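Local coordinates for protein 1-deoxy-D-xylulose 5-phosphate reductoisomerase (Zymomonas mobilis, PDB 1R0K) that catalyses the NADPH-dependent rearrangement and reduction of 1-deoxy-D-xylulose 5-phosphate to 2-C-methyl-D-erythritol 4-phosphate in isoprenoid biosynthesis, using a divalent metal cation, at residues I173-G178 against F236-H241; D150-A155 against G219-E224. One frame throughout, in Å; residues are numbered along the deposited sequence.

Interaction 1 (I173-G178 against F236-H241); sequences ITASGG and FEILVH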
loop_
_atom_site.group_PDB
_atom_site.type_symbol
_atom_site.label_atom_id
_atom_site.label_comp_id
_atom_site.label_asym_id
_atom_site.label_seq_id
_atom_site.Cartn_x
_atom_site.Cartn_y
_atom_site.Cartn_z
ATOM N N ILE B 173 -7.658 10.897 -0.674
ATOM C CA ILE B 173 -7.838 10.895 -2.110
ATOM C C ILE B 173 -6.824 11.896 -2.645
ATOM O O ILE B 173 -6.908 13.089 -2.364
ATOM C CB ILE B 173 -9.252 11.347 -2.511
ATOM C CG1 ILE B 173 -10.296 10.459 -1.837
ATOM C CG2 ILE B 173 -9.404 11.290 -4.026
ATOM C CD1 ILE B 173 -11.723 10.887 -2.118
ATOM N N THR B 174 -5.841 11.405 -3.387
ATOM C CA THR B 174 -4.838 12.295 -3.951
ATOM C C THR B 174 -5.438 13.020 -5.145
ATOM O O THR B 174 -6.336 12.500 -5.809
ATOM C CB THR B 174 -3.580 11.525 -4.370
ATOM O OG1 THR B 174 -3.950 10.381 -5.151
ATOM C CG2 THR B 174 -2.810 11.077 -3.130
ATOM N N ALA B 175 -4.947 14.229 -5.404
ATOM C CA ALA B 175 -5.451 15.049 -6.495
ATOM C C ALA B 175 -4.303 15.809 -7.132
ATOM O O ALA B 175 -3.478 16.382 -6.425
ATOM C CB ALA B 175 -6.492 16.044 -5.967
ATOM N N SER B 176 -4.250 15.814 -8.461
ATOM C CA SER B 176 -3.197 16.528 -9.168
ATOM C C SER B 176 -3.337 18.011 -8.875
ATOM O O SER B 176 -2.348 18.739 -8.819
ATOM C CB SER B 176 -3.320 16.318 -10.679
ATOM O OG SER B 176 -4.487 16.955 -11.173
ATOM N N GLY B 177 -4.577 18.457 -8.700
ATOM C CA GLY B 177 -4.821 19.863 -8.435
ATOM C C GLY B 177 -5.301 20.555 -9.696
ATOM O O GLY B 177 -5.741 21.709 -9.664
ATOM N N GLY B 178 -5.211 19.845 -10.815
ATOM C CA GLY B 178 -5.654 20.400 -12.079
ATOM C C GLY B 178 -4.688 21.411 -12.667
ATOM O O GLY B 178 -3.676 21.732 -12.052
ATOM N N PHE B 236 -12.568 11.322 5.279
ATOM C CA PHE B 236 -11.994 11.564 3.961
ATOM C C PHE B 236 -11.165 12.830 3.933
ATOM O O PHE B 236 -11.505 13.833 4.566
ATOM C CB PHE B 236 -13.081 11.673 2.893
ATOM C CG PHE B 236 -13.680 10.359 2.508
ATOM C CD1 PHE B 236 -14.730 9.815 3.241
ATOM C CD2 PHE B 236 -13.182 9.651 1.420
ATOM C CE1 PHE B 236 -15.277 8.585 2.895
ATOM C CE2 PHE B 236 -13.722 8.416 1.065
ATOM C CZ PHE B 236 -14.769 7.883 1.802
ATOM N N GLU B 237 -10.067 12.768 3.195
ATOM C CA GLU B 237 -9.172 13.897 3.033
ATOM C C GLU B 237 -8.741 13.963 1.583
ATOM O O GLU B 237 -8.520 12.933 0.949
ATOM C CB GLU B 237 -7.921 13.728 3.891
ATOM C CG GLU B 237 -8.072 14.131 5.340
ATOM C CD GLU B 237 -6.826 13.824 6.138
ATOM O OE1 GLU B 237 -5.725 13.826 5.543
ATOM O OE2 GLU B 237 -6.949 13.595 7.361
ATOM N N ILE B 238 -8.635 15.172 1.054
ATOM C CA ILE B 238 -8.169 15.336 -0.310
ATOM C C ILE B 238 -6.770 15.910 -0.151
ATOM O O ILE B 238 -6.564 16.857 0.609
ATOM C CB ILE B 238 -9.056 16.309 -1.109
ATOM C CG1 ILE B 238 -10.465 15.724 -1.242
ATOM C CG2 ILE B 238 -8.441 16.570 -2.491
ATOM C CD1 ILE B 238 -11.447 16.658 -1.928
ATOM N N LEU B 239 -5.805 15.307 -0.832
ATOM C CA LEU B 239 -4.425 15.764 -0.753
ATOM C C LEU B 239 -3.915 16.076 -2.150
ATOM O O LEU B 239 -3.904 15.202 -3.019
ATOM C CB LEU B 239 -3.544 14.685 -0.098
ATOM C CG LEU B 239 -2.030 14.934 -0.028
ATOM C CD1 LEU B 239 -1.726 16.123 0.872
ATOM C CD2 LEU B 239 -1.323 13.689 0.494
ATOM N N VAL B 240 -3.506 17.323 -2.373
ATOM C CA VAL B 240 -2.984 17.709 -3.678
ATOM C C VAL B 240 -1.574 17.143 -3.811
ATOM O O VAL B 240 -0.724 17.331 -2.944
ATOM C CB VAL B 240 -2.973 19.244 -3.856
ATOM C CG1 VAL B 240 -2.302 19.614 -5.171
ATOM C CG2 VAL B 240 -4.416 19.773 -3.839
ATOM N N HIS B 241 -1.355 16.432 -4.910
ATOM C CA HIS B 241 -0.093 15.767 -5.207
ATOM C C HIS B 241 0.057 15.881 -6.726
ATOM O O HIS B 241 -0.447 15.052 -7.478
ATOM C CB HIS B 241 -0.212 14.307 -4.725
ATOM C CG HIS B 241 0.852 13.391 -5.240
ATOM N ND1 HIS B 241 2.195 13.695 -5.179
ATOM C CD2 HIS B 241 0.767 12.167 -5.811
ATOM C CE1 HIS B 241 2.892 12.695 -5.695
ATOM N NE2 HIS B 241 2.048 11.757 -6.086
#

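Interaction 2 (D150-A155 against G219-E224); sequences DSEHNA and GLELIE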
loop_
_atom_site.group_PDB
_atom_site.type_symbol
_atom_site.label_atom_id
_atom_site.label_comp_id
_atom_site.label_asym_id
_atom_site.label_seq_id
_atom_site.Cartn_x
_atom_site.Cartn_y
_atom_site.Cartn_z
ATOM N N ASP B 150 -11.746 3.292 -11.784
ATOM C CA ASP B 150 -10.971 4.525 -11.832
ATOM C C ASP B 150 -9.767 4.533 -10.883
ATOM O O ASP B 150 -9.797 3.933 -9.812
ATOM C CB ASP B 150 -11.894 5.725 -11.599
ATOM C CG ASP B 150 -12.893 5.912 -12.738
ATOM O OD1 ASP B 150 -12.648 5.368 -13.841
ATOM O OD2 ASP B 150 -13.913 6.605 -12.546
ATOM N N SER B 151 -8.712 5.228 -11.301
ATOM C CA SER B 151 -7.448 5.293 -10.566
ATOM C C SER B 151 -7.461 5.472 -9.062
ATOM O O SER B 151 -6.844 4.689 -8.347
ATOM C CB SER B 151 -6.544 6.370 -11.168
ATOM O OG SER B 151 -6.209 6.038 -12.499
ATOM N N GLU B 152 -8.132 6.506 -8.577
ATOM C CA GLU B 152 -8.172 6.750 -7.145
ATOM C C GLU B 152 -8.957 5.685 -6.389
ATOM O O GLU B 152 -8.524 5.196 -5.343
ATOM C CB GLU B 152 -8.788 8.120 -6.856
ATOM C CG GLU B 152 -7.979 9.319 -7.348
ATOM C CD GLU B 152 -8.141 9.598 -8.833
ATOM O OE1 GLU B 152 -9.090 9.075 -9.460
ATOM O OE2 GLU B 152 -7.317 10.365 -9.368
ATOM N N HIS B 153 -10.121 5.329 -6.915
ATOM C CA HIS B 153 -10.956 4.338 -6.258
ATOM C C HIS B 153 -10.314 2.971 -6.231
ATOM O O HIS B 153 -10.411 2.266 -5.227
ATOM C CB HIS B 153 -12.317 4.262 -6.944
ATOM C CG HIS B 153 -13.058 5.557 -6.930
ATOM N ND1 HIS B 153 -13.826 5.989 -7.991
ATOM C CD2 HIS B 153 -13.127 6.532 -5.992
ATOM C CE1 HIS B 153 -14.333 7.175 -7.707
ATOM N NE2 HIS B 153 -13.925 7.527 -6.500
ATOM N N ASN B 154 -9.667 2.585 -7.329
ATOM C CA ASN B 154 -9.025 1.277 -7.381
ATOM C C ASN B 154 -7.842 1.259 -6.418
ATOM O O ASN B 154 -7.583 0.251 -5.756
ATOM C CB ASN B 154 -8.565 0.960 -8.810
ATOM C CG ASN B 154 -8.039 -0.450 -8.945
ATOM O OD1 ASN B 154 -6.842 -0.698 -8.796
ATOM N ND2 ASN B 154 -8.942 -1.395 -9.202
ATOM N N ALA B 155 -7.144 2.388 -6.330
ATOM C CA ALA B 155 -6.002 2.516 -5.429
ATOM C C ALA B 155 -6.492 2.367 -3.992
ATOM O O ALA B 155 -5.869 1.685 -3.177
ATOM C CB ALA B 155 -5.341 3.881 -5.617
ATOM N N GLY B 219 -14.476 16.390 -6.640
ATOM C CA GLY B 219 -15.652 16.399 -5.789
ATOM C C GLY B 219 -16.514 15.187 -6.090
ATOM O O GLY B 219 -17.051 14.553 -5.184
ATOM N N LEU B 220 -16.640 14.859 -7.373
ATOM C CA LEU B 220 -17.440 13.711 -7.785
ATOM C C LEU B 220 -16.771 12.420 -7.328
ATOM O O LEU B 220 -17.440 11.462 -6.939
ATOM C CB LEU B 220 -17.620 13.715 -9.304
ATOM C CG LEU B 220 -18.279 14.992 -9.839
ATOM C CD1 LEU B 220 -18.325 14.954 -11.354
ATOM C CD2 LEU B 220 -19.676 15.126 -9.264
ATOM N N GLU B 221 -15.445 12.399 -7.378
ATOM C CA GLU B 221 -14.694 11.233 -6.939
ATOM C C GLU B 221 -14.921 10.998 -5.450
ATOM O O GLU B 221 -15.006 9.861 -4.999
ATOM C CB GLU B 221 -13.202 11.433 -7.222
ATOM C CG GLU B 221 -12.837 11.167 -8.667
ATOM C CD GLU B 221 -11.410 11.551 -8.990
ATOM O OE1 GLU B 221 -10.552 11.449 -8.095
ATOM O OE2 GLU B 221 -11.148 11.940 -10.148
ATOM N N LEU B 222 -15.021 12.080 -4.689
ATOM C CA LEU B 222 -15.251 11.978 -3.257
ATOM C C LEU B 222 -16.614 11.349 -3.004
ATOM O O LEU B 222 -16.773 10.501 -2.123
ATOM C CB LEU B 222 -15.211 13.366 -2.620
ATOM C CG LEU B 222 -15.585 13.437 -1.144
ATOM C CD1 LEU B 222 -14.622 12.598 -0.317
ATOM C CD2 LEU B 222 -15.556 14.890 -0.693
ATOM N N ILE B 223 -17.600 11.779 -3.781
ATOM C CA ILE B 223 -18.946 11.259 -3.630
ATOM C C ILE B 223 -18.945 9.769 -3.930
ATOM O O ILE B 223 -19.488 8.979 -3.164
ATOM C CB ILE B 223 -19.925 11.996 -4.565
ATOM C CG1 ILE B 223 -20.073 13.446 -4.097
ATOM C CG2 ILE B 223 -21.281 11.297 -4.570
ATOM C CD1 ILE B 223 -20.916 14.305 -5.009
ATOM N N GLU B 224 -18.313 9.386 -5.033
ATOM C CA GLU B 224 -18.236 7.980 -5.410
ATOM C C GLU B 224 -17.538 7.160 -4.334
ATOM O O GLU B 224 -17.983 6.061 -3.998
ATOM C CB GLU B 224 -17.459 7.818 -6.710
ATOM C CG GLU B 224 -18.094 8.444 -7.923
ATOM C CD GLU B 224 -17.219 8.281 -9.151
ATOM O OE1 GLU B 224 -16.308 9.120 -9.348
ATOM O OE2 GLU B 224 -17.430 7.301 -9.900
HETATM O O HOH W 1 -13.293 8.445 -10.819
HETATM O O HOH W 2 -16.034 5.555 -11.503
HETATM O O HOH W 3 -8.818 12.324 -10.904
#

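Interaction 1 (I173-G178 against F236-H241)
I173, T174 and A175 pair in parallel with I238, L239 and V240, at the side of the mixed sheet where 236-240 is the outermost strand of the chain. Four backbone bonds fix the register: I173 N to E237 O (2.7 Å), L239 N to I173 O, A175 N to L239 O, the most bent at hydrogen, 140°, and H241 N to A175 O (2.6 Å). T174 CA also lies 3.2 Å from L239 O, a CA-H...O contact.

Packing is close on the face bearing I173, A175, I238 and V240. CG2 of I238, anti to its backbone N (chi1 -64° for CG1), comes within 4.0 Å of A175 CB, while the I173 and F236 side chains cross obliquely, I173 CD1 4.0 Å from CD2 of the F236 ring. L222 of helix 216-229 covers I173 and F236. Beyond strand 168-175 the contact loosens: S176, partly exposed, points away from the partner, and S176 OG accepts from G178 N, two residues on, an ST turn, with G177 between them at a positive phi of 102°. At the other end of the pairing E237, likewise partly exposed, turns its carboxylate away into a salt bridge with R170.

The chemistry is thus mainly backbone polarity and apolar contact, and S176, a predicted substrate-binding residue, follows directly on A175, whose O accepts from H241 N.

Interaction 2 (D150-A155 against G219-E224)
The predicted metal site of the reductoisomerase lies between the N-terminal turn of helix 151-159 and helix 216-229, where H153 meets E221 and E224. The H153 ring reaches across edge-on: NE2 donates to the backbone O of E221 at 3.0 Å, with an N-H...O angle of 167° and the acceptor only 9° out of the ring plane. CE1 of the same ring lies 3.2 Å from E224 OE1, the carboxylate standing nearly upright to the ring (87°). An alanine in place of H153 would probably leave E221 O without this donor and open a gap beside E224 CB.

E152, its chain bent at chi2, crosses the extended E221 at about a right angle; E152 OE1 lies 3.1 Å from E221 OE1. These two acceptors do not bond; K218 forms salt bridges with both side chains. E152, E221 and D150 form the acidic cluster predicted to bind manganese. Water 3 donates to E152 OE2 and, at 2.5 Å, to E221 OE2. Nearer E224, water 1 donates to D150 OD2 at 2.6 Å and weakly to E224 OE1, while D150 OD2 and E224 OE2, both acidic, lie 4.5 Å apart.

The centres of interactions 1 and 2 lie 11 Å apart, and the two contacts touch directly. L222 CD1, on the helix of 219-224, packs 3.7 Å from F236 CB and 3.8 Å from I173 CD1. E152 CG also lies 4.1 Å from I173 CG2 and 3.9 Å from T174 O. The chain order alternates: helix 151-159 leads to strand 168-175, and helix 216-229 to strand 236-240, so each helix of interaction 2 is followed by a strand of interaction 1. K218 bonds T174 O as well as both glutamates, joining the sheet to the predicted metal and substrate site. S176, predicted to bind the substrate, lies just past the end of the strand of T174.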